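Local coordinates for uncharacterized protein (Methanosarcina mazei, PDB 3R6A) that is of unknown function but belongs to the glyoxalase/bleomycin resistance protein/dioxygenase superfamily and assembles as a two-chain protein, at residues B[24-36]-B[44-56]. Sequence-based numbering, arbitrary orientation.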
ATOM      1  N   TYR B  24     -14.234  -6.163  -2.658  1.00 14.92           N
ATOM      2  CA  TYR B  24     -12.874  -6.667  -2.818  1.00 13.81           C
ATOM      3  C   TYR B  24     -12.793  -8.175  -2.989  1.00 14.96           C
ATOM      4  O   TYR B  24     -11.892  -8.670  -3.662  1.00 14.13           O
ATOM      5  CB  TYR B  24     -11.991  -6.193  -1.659  1.00 14.65           C
ATOM      6  CG  TYR B  24     -11.761  -4.704  -1.734  1.00 13.63           C
ATOM      7  CD1 TYR B  24     -10.969  -4.154  -2.748  1.00 13.49           C
ATOM      8  CD2 TYR B  24     -12.428  -3.833  -0.877  1.00 14.49           C
ATOM      9  CE1 TYR B  24     -10.865  -2.775  -2.909  1.00 14.38           C
ATOM     10  CE2 TYR B  24     -12.332  -2.459  -1.031  1.00 14.00           C
ATOM     11  CZ  TYR B  24     -11.556  -1.934  -2.050  1.00 15.68           C
ATOM     12  OH  TYR B  24     -11.508  -0.572  -2.231  1.00 14.06           O
ATOM     13  N   GLU B  25     -13.730  -8.915  -2.398  1.00 14.39           N
ATOM     14  CA  GLU B  25     -13.708 -10.368  -2.552  1.00 14.95           C
ATOM     15  C   GLU B  25     -13.980 -10.693  -4.016  1.00 16.15           C
ATOM     16  O   GLU B  25     -13.421 -11.638  -4.575  1.00 15.80           O
ATOM     17  CB  GLU B  25     -14.754 -11.014  -1.634  1.00 16.10           C
ATOM     18  CG  GLU B  25     -14.430 -10.791  -0.157  1.00 17.97           C
ATOM     19  CD  GLU B  25     -15.530 -11.226   0.789  1.00 19.22           C
ATOM     20  OE1 GLU B  25     -16.709 -11.221   0.380  1.00 19.35           O
ATOM     21  OE2 GLU B  25     -15.209 -11.550   1.952  1.00 22.49           O
ATOM     22  N   GLU B  26     -14.823  -9.882  -4.641  1.00 16.35           N
ATOM     23  CA  GLU B  26     -15.161 -10.070  -6.045  1.00 18.31           C
ATOM     24  C   GLU B  26     -14.009  -9.613  -6.941  1.00 17.42           C
ATOM     25  O   GLU B  26     -13.579 -10.339  -7.841  1.00 17.18           O
ATOM     26  CB  GLU B  26     -16.422  -9.276  -6.385  1.00 21.27           C
ATOM     27  CG  GLU B  26     -17.659  -9.739  -5.631  1.00 29.67           C
ATOM     28  CD  GLU B  26     -18.275 -10.986  -6.233  1.00 34.85           C
ATOM     29  OE1 GLU B  26     -17.549 -11.984  -6.426  1.00 38.11           O
ATOM     30  OE2 GLU B  26     -19.495 -10.964  -6.510  1.00 39.71           O
ATOM     31  N   LEU B  27     -13.516  -8.403  -6.690  1.00 14.77           N
ATOM     32  CA  LEU B  27     -12.421  -7.838  -7.480  1.00 15.66           C
ATOM     33  C   LEU B  27     -11.168  -8.714  -7.442  1.00 16.17           C
ATOM     34  O   LEU B  27     -10.535  -8.960  -8.474  1.00 15.21           O
ATOM     35  CB  LEU B  27     -12.069  -6.444  -6.963  1.00 15.18           C
ATOM     36  CG  LEU B  27     -10.911  -5.736  -7.668  1.00 14.33           C
ATOM     37  CD1 LEU B  27     -11.344  -5.297  -9.062  1.00 13.66           C
ATOM     38  CD2 LEU B  27     -10.468  -4.540  -6.833  1.00 15.17           C
ATOM     39  N   LEU B  28     -10.822  -9.190  -6.250  1.00 15.97           N
ATOM     40  CA  LEU B  28      -9.634 -10.016  -6.070  1.00 17.75           C
ATOM     41  C   LEU B  28      -9.915 -11.508  -6.210  1.00 19.25           C
ATOM     42  O   LEU B  28      -9.018 -12.336  -6.043  1.00 20.36           O
ATOM     43  CB  LEU B  28      -9.017  -9.734  -4.697  1.00 17.34           C
ATOM     44  CG  LEU B  28      -8.638  -8.276  -4.436  1.00 20.39           C
ATOM     45  CD1 LEU B  28      -8.256  -8.090  -2.983  1.00 23.58           C
ATOM     46  CD2 LEU B  28      -7.494  -7.883  -5.344  1.00 25.34           C
ATOM     47  N   GLU B  29     -11.163 -11.850  -6.509  1.00 19.68           N
ATOM     48  CA  GLU B  29     -11.550 -13.244  -6.677  1.00 23.12           C
ATOM     49  C   GLU B  29     -11.030 -14.093  -5.519  1.00 23.35           C
ATOM     50  O   GLU B  29     -10.395 -15.128  -5.723  1.00 24.17           O
ATOM     51  CB  GLU B  29     -11.015 -13.768  -8.012  1.00 26.79           C
ATOM     52  CG  GLU B  29     -11.297 -12.815  -9.162  1.00 31.39           C
ATOM     53  CD  GLU B  29     -10.686 -13.265 -10.473  1.00 35.23           C
ATOM     54  OE1 GLU B  29      -9.506 -13.675 -10.474  1.00 36.04           O
ATOM     55  OE2 GLU B  29     -11.386 -13.192 -11.504  1.00 38.37           O
ATOM     56  N   THR B  30     -11.299 -13.628  -4.304  1.00 21.93           N
ATOM     57  CA  THR B  30     -10.903 -14.318  -3.081  1.00 23.21           C
ATOM     58  C   THR B  30     -12.137 -14.291  -2.183  1.00 22.15           C
ATOM     59  O   THR B  30     -12.556 -13.225  -1.736  1.00 22.05           O
ATOM     60  CB  THR B  30      -9.749 -13.592  -2.375  1.00 24.66           C
ATOM     61  OG1 THR B  30      -8.656 -13.424  -3.289  1.00 29.43           O
ATOM     62  CG2 THR B  30      -9.278 -14.404  -1.181  1.00 28.22           C
ATOM     63  N   PRO B  31     -12.731 -15.465  -1.907  1.00 21.25           N
ATOM     64  CA  PRO B  31     -13.929 -15.605  -1.074  1.00 20.38           C
ATOM     65  C   PRO B  31     -13.747 -15.531   0.437  1.00 20.33           C
ATOM     66  O   PRO B  31     -14.689 -15.777   1.192  1.00 19.80           O
ATOM     67  CB  PRO B  31     -14.481 -16.953  -1.514  1.00 21.89           C
ATOM     68  CG  PRO B  31     -13.236 -17.739  -1.709  1.00 20.96           C
ATOM     69  CD  PRO B  31     -12.332 -16.774  -2.458  1.00 22.33           C
ATOM     70  N   VAL B  32     -12.545 -15.198   0.885  1.00 19.79           N
ATOM     71  CA  VAL B  32     -12.308 -15.093   2.319  1.00 21.15           C
ATOM     72  C   VAL B  32     -11.412 -13.916   2.667  1.00 22.06           C
ATOM     73  O   VAL B  32     -10.587 -13.477   1.863  1.00 20.63           O
ATOM     74  CB  VAL B  32     -11.674 -16.376   2.882  1.00 22.45           C
ATOM     75  CG1 VAL B  32     -12.653 -17.541   2.747  1.00 24.00           C
ATOM     76  CG2 VAL B  32     -10.384 -16.682   2.154  1.00 24.66           C
ATOM     77  N   ALA B  33     -11.596 -13.405   3.878  1.00 20.04           N
ATOM     78  CA  ALA B  33     -10.811 -12.286   4.368  1.00 19.54           C
ATOM     79  C   ALA B  33     -10.569 -12.528   5.845  1.00 19.95           C
ATOM     80  O   ALA B  33     -11.306 -13.285   6.485  1.00 22.38           O
ATOM     81  CB  ALA B  33     -11.570 -10.985   4.169  1.00 19.26           C
HETATM   82  N   MSE B  34      -9.536 -11.897   6.386  1.00 16.42           N
HETATM   83  CA  MSE B  34      -9.224 -12.064   7.795  1.00 19.76           C
HETATM   84  C   MSE B  34      -9.680 -10.848   8.591  1.00 18.78           C
HETATM   85  O   MSE B  34      -9.667  -9.724   8.090  1.00 18.39           O
HETATM   86  CB  MSE B  34      -7.715 -12.254   7.996  1.00 25.75           C
HETATM   87  CG  MSE B  34      -7.112 -13.446   7.272  1.00 36.64           C
HETATM   88 SE   MSE B  34      -7.917 -15.134   7.772  1.00 55.33          SE
HETATM   89  CE  MSE B  34      -9.057 -15.360   6.237  1.00 47.52           C
ATOM     90  N   ARG B  35     -10.104 -11.086   9.826  1.00 16.47           N
ATOM     91  CA  ARG B  35     -10.505 -10.007  10.718  1.00 17.55           C
ATOM     92  C   ARG B  35      -9.567 -10.135  11.906  1.00 18.48           C
ATOM     93  O   ARG B  35      -9.314 -11.242  12.397  1.00 17.55           O
ATOM     94  CB  ARG B  35     -11.964 -10.159  11.152  1.00 18.99           C
ATOM     95  CG  ARG B  35     -12.947  -9.961  10.011  1.00 22.51           C
ATOM     96  CD  ARG B  35     -13.136  -8.484   9.646  1.00 24.99           C
ATOM     97  NE  ARG B  35     -14.021  -7.816  10.601  1.00 29.10           N
ATOM     98  CZ  ARG B  35     -13.607  -7.061  11.613  1.00 28.80           C
ATOM     99  NH1 ARG B  35     -12.314  -6.858  11.807  1.00 30.23           N
ATOM    100  NH2 ARG B  35     -14.490  -6.535  12.450  1.00 29.25           N
ATOM    101  N   PHE B  36      -9.045  -9.002  12.362  1.00 16.97           N
ATOM    102  CA  PHE B  36      -8.097  -8.999  13.464  1.00 17.30           C
ATOM    103  C   PHE B  36      -8.616  -8.316  14.710  1.00 17.61           C
ATOM    104  O   PHE B  36      -9.427  -7.400  14.640  1.00 18.15           O
ATOM    105  CB  PHE B  36      -6.805  -8.303  13.035  1.00 19.56           C
ATOM    106  CG  PHE B  36      -6.129  -8.950  11.864  1.00 20.49           C
ATOM    107  CD1 PHE B  36      -5.510 -10.186  11.996  1.00 24.33           C
ATOM    108  CD2 PHE B  36      -6.117  -8.324  10.623  1.00 23.21           C
ATOM    109  CE1 PHE B  36      -4.886 -10.792  10.907  1.00 26.60           C
ATOM    110  CE2 PHE B  36      -5.495  -8.924   9.528  1.00 24.44           C
ATOM    111  CZ  PHE B  36      -4.880 -10.159   9.673  1.00 25.23           C
ATOM    112  N   GLU B  44     -12.303  -0.896  12.626  1.00 19.73           N
ATOM    113  CA  GLU B  44     -12.323  -2.327  12.343  1.00 19.97           C
ATOM    114  C   GLU B  44     -11.245  -2.609  11.300  1.00 17.86           C
ATOM    115  O   GLU B  44     -11.083  -1.841  10.348  1.00 18.15           O
ATOM    116  CB  GLU B  44     -13.681  -2.758  11.781  1.00 22.54           C
ATOM    117  CG  GLU B  44     -14.890  -2.531  12.695  1.00 26.78           C
ATOM    118  CD  GLU B  44     -14.808  -3.281  14.013  1.00 28.79           C
ATOM    119  OE1 GLU B  44     -14.254  -4.401  14.040  1.00 30.35           O
ATOM    120  OE2 GLU B  44     -15.320  -2.754  15.026  1.00 32.18           O
ATOM    121  N   LEU B  45     -10.526  -3.710  11.477  1.00 14.43           N
ATOM    122  CA  LEU B  45      -9.453  -4.077  10.561  1.00 15.93           C
ATOM    123  C   LEU B  45      -9.689  -5.420   9.877  1.00 15.91           C
ATOM    124  O   LEU B  45      -9.988  -6.413  10.535  1.00 16.68           O
ATOM    125  CB  LEU B  45      -8.129  -4.140  11.324  1.00 15.83           C
ATOM    126  CG  LEU B  45      -6.873  -4.424  10.500  1.00 18.55           C
ATOM    127  CD1 LEU B  45      -6.598  -3.237   9.588  1.00 17.94           C
ATOM    128  CD2 LEU B  45      -5.689  -4.671  11.419  1.00 18.12           C
ATOM    129  N   ALA B  46      -9.542  -5.442   8.557  1.00 14.58           N
ATOM    130  CA  ALA B  46      -9.700  -6.676   7.792  1.00 14.15           C
ATOM    131  C   ALA B  46      -8.566  -6.779   6.780  1.00 14.59           C
ATOM    132  O   ALA B  46      -7.996  -5.766   6.370  1.00 15.59           O
ATOM    133  CB  ALA B  46     -11.038  -6.682   7.062  1.00 15.45           C
ATOM    134  N   GLN B  47      -8.215  -8.000   6.392  1.00 14.08           N
ATOM    135  CA  GLN B  47      -7.180  -8.172   5.380  1.00 13.20           C
ATOM    136  C   GLN B  47      -7.694  -9.093   4.295  1.00 14.78           C
ATOM    137  O   GLN B  47      -8.221 -10.167   4.583  1.00 15.71           O
ATOM    138  CB  GLN B  47      -5.895  -8.772   5.960  1.00 13.31           C
ATOM    139  CG  GLN B  47      -4.770  -8.854   4.909  1.00 14.73           C
ATOM    140  CD  GLN B  47      -3.503  -9.512   5.424  1.00 16.36           C
ATOM    141  OE1 GLN B  47      -3.172  -9.403   6.599  1.00 18.09           O
ATOM    142  NE2 GLN B  47      -2.779 -10.187   4.533  1.00 16.00           N
ATOM    143  N   ILE B  48      -7.563  -8.659   3.048  1.00 14.03           N
ATOM    144  CA  ILE B  48      -7.971  -9.470   1.908  1.00 15.45           C
ATOM    145  C   ILE B  48      -6.788  -9.381   0.949  1.00 14.30           C
ATOM    146  O   ILE B  48      -6.364  -8.281   0.584  1.00 13.32           O
ATOM    147  CB  ILE B  48      -9.274  -8.935   1.279  1.00 14.99           C
ATOM    148  CG1 ILE B  48      -9.662  -9.807   0.084  1.00 19.45           C
ATOM    149  CG2 ILE B  48      -9.117  -7.477   0.899  1.00 17.60           C
ATOM    150  CD1 ILE B  48     -11.103  -9.649  -0.334  1.00 20.01           C
ATOM    151  N   SER B  49      -6.244 -10.533   0.558  1.00 14.60           N
ATOM    152  CA  SER B  49      -5.046 -10.554  -0.283  1.00 14.13           C
ATOM    153  C   SER B  49      -4.022  -9.743   0.531  1.00 14.72           C
ATOM    154  O   SER B  49      -3.916  -9.950   1.744  1.00 14.35           O
ATOM    155  CB  SER B  49      -5.306  -9.898  -1.642  1.00 15.17           C
ATOM    156  OG  SER B  49      -4.158  -9.995  -2.472  1.00 17.80           O
ATOM    157  N   THR B  50      -3.287  -8.831  -0.108  1.00 13.65           N
ATOM    158  CA  THR B  50      -2.302  -8.005   0.606  1.00 14.30           C
ATOM    159  C   THR B  50      -2.824  -6.602   0.895  1.00 15.16           C
ATOM    160  O   THR B  50      -2.055  -5.651   1.047  1.00 15.37           O
ATOM    161  CB  THR B  50      -0.955  -7.896  -0.163  1.00 14.87           C
ATOM    162  OG1 THR B  50      -1.168  -7.330  -1.461  1.00 13.67           O
ATOM    163  CG2 THR B  50      -0.331  -9.272  -0.312  1.00 17.43           C
ATOM    164  N   ILE B  51      -4.142  -6.485   0.976  1.00 13.74           N
ATOM    165  CA  ILE B  51      -4.774  -5.210   1.272  1.00 13.50           C
ATOM    166  C   ILE B  51      -5.318  -5.210   2.694  1.00 14.85           C
ATOM    167  O   ILE B  51      -5.971  -6.157   3.108  1.00 12.59           O
ATOM    168  CB  ILE B  51      -5.956  -4.941   0.329  1.00 15.77           C
ATOM    169  CG1 ILE B  51      -5.451  -4.761  -1.102  1.00 15.33           C
ATOM    170  CG2 ILE B  51      -6.711  -3.696   0.780  1.00 17.42           C
ATOM    171  CD1 ILE B  51      -6.553  -4.574  -2.102  1.00 19.82           C
ATOM    172  N   LEU B  52      -5.038  -4.143   3.434  1.00 13.32           N
ATOM    173  CA  LEU B  52      -5.548  -4.001   4.787  1.00 14.11           C
ATOM    174  C   LEU B  52      -6.667  -2.984   4.687  1.00 14.50           C
ATOM    175  O   LEU B  52      -6.432  -1.838   4.292  1.00 14.74           O
ATOM    176  CB  LEU B  52      -4.474  -3.465   5.746  1.00 14.80           C
ATOM    177  CG  LEU B  52      -3.399  -4.414   6.276  1.00 18.48           C
ATOM    178  CD1 LEU B  52      -2.425  -3.634   7.158  1.00 20.85           C
ATOM    179  CD2 LEU B  52      -4.053  -5.531   7.080  1.00 20.13           C
ATOM    180  N   LEU B  53      -7.886  -3.408   5.011  1.00 13.42           N
ATOM    181  CA  LEU B  53      -9.041  -2.521   4.986  1.00 14.90           C
ATOM    182  C   LEU B  53      -9.283  -2.012   6.402  1.00 16.12           C
ATOM    183  O   LEU B  53      -9.513  -2.799   7.324  1.00 14.34           O
ATOM    184  CB  LEU B  53     -10.286  -3.265   4.491  1.00 16.83           C
ATOM    185  CG  LEU B  53     -10.361  -3.634   3.014  1.00 20.64           C
ATOM    186  CD1 LEU B  53     -11.613  -4.478   2.768  1.00 23.04           C
ATOM    187  CD2 LEU B  53     -10.400  -2.364   2.161  1.00 23.05           C
ATOM    188  N   ILE B  54      -9.215  -0.693   6.568  1.00 14.38           N
ATOM    189  CA  ILE B  54      -9.422  -0.054   7.863  1.00 15.37           C
ATOM    190  C   ILE B  54     -10.731   0.726   7.764  1.00 15.25           C
ATOM    191  O   ILE B  54     -10.848   1.635   6.943  1.00 14.50           O
ATOM    192  CB  ILE B  54      -8.256   0.902   8.171  1.00 17.01           C
ATOM    193  CG1 ILE B  54      -6.936   0.128   8.089  1.00 19.82           C
ATOM    194  CG2 ILE B  54      -8.435   1.528   9.551  1.00 17.96           C
ATOM    195  CD1 ILE B  54      -5.707   0.990   8.204  1.00 21.10           C
ATOM    196  N   ALA B  55     -11.712   0.362   8.591  1.00 15.42           N
ATOM    197  CA  ALA B  55     -13.020   1.007   8.551  1.00 16.77           C
ATOM    198  C   ALA B  55     -13.372   1.783   9.811  1.00 16.50           C
ATOM    199  O   ALA B  55     -13.041   1.375  10.922  1.00 17.51           O
ATOM    200  CB  ALA B  55     -14.101  -0.038   8.273  1.00 16.67           C
ATOM    201  N   GLY B  56     -14.057   2.904   9.619  1.00 19.23           N
ATOM    202  CA  GLY B  56     -14.463   3.738  10.735  1.00 21.85           C
ATOM    203  C   GLY B  56     -14.904   5.103  10.240  1.00 22.79           C
ATOM    204  O   GLY B  56     -14.855   5.378   9.041  1.00 22.94           O
TER
HETATM  205  O   HOH W   1      -7.751 -12.809   1.877  1.00 29.83           O
HETATM  206  O   HOH W   2     -10.851  -5.211  13.844  1.00 22.46           O
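Tyr-24 begins the contact by laying its ring obliquely against Leu-53; Tyr-24 CE2 lies 3.7 Å from Leu-53 CD2. Here the end of helix 17-27 packs against side chains of hairpin 44-55 in a mixed sheet of the glyoxalase superfamily and leads into its outermost strand within the chain, 34-35. The Tyr-24 hydroxyl is hydrogen-bonded to Asp-109 and His-107 of the second subunit. Ile-48 reaches the helix because CG1 stands anti to its backbone N (chi1 180°): Ile-48 CD1 lies 3.5 Å from Glu-25 CG, the two side chains crossing nearly at right angles. Leu-28 places CD1 among Ile-48, Ser-49 and Ile-51, touching three of the four residues of the type II' turn. After the Schellman motif at Glu-29, a water bridges Val-32 O to Ser-49 N. Met-34, a selenomethionine, forms an antiparallel hydrogen-bonded pair with Gln-47: Met-34 N donates to Gln-47 O and Gln-47 N to Met-34 O, both at 2.8 Å. Arg-35, folded at chi2 and chi3, bridges to Glu-44; Arg-35 NH2 meets Glu-44 OE1 at 2.7 Å, on the anti side but 34° out of the carboxylate plane. Phe-36 puts its ring edge, CE2, 3.6 Å from CB of Gln-47, whose extended chain delivers NE2 to Ser-49 O.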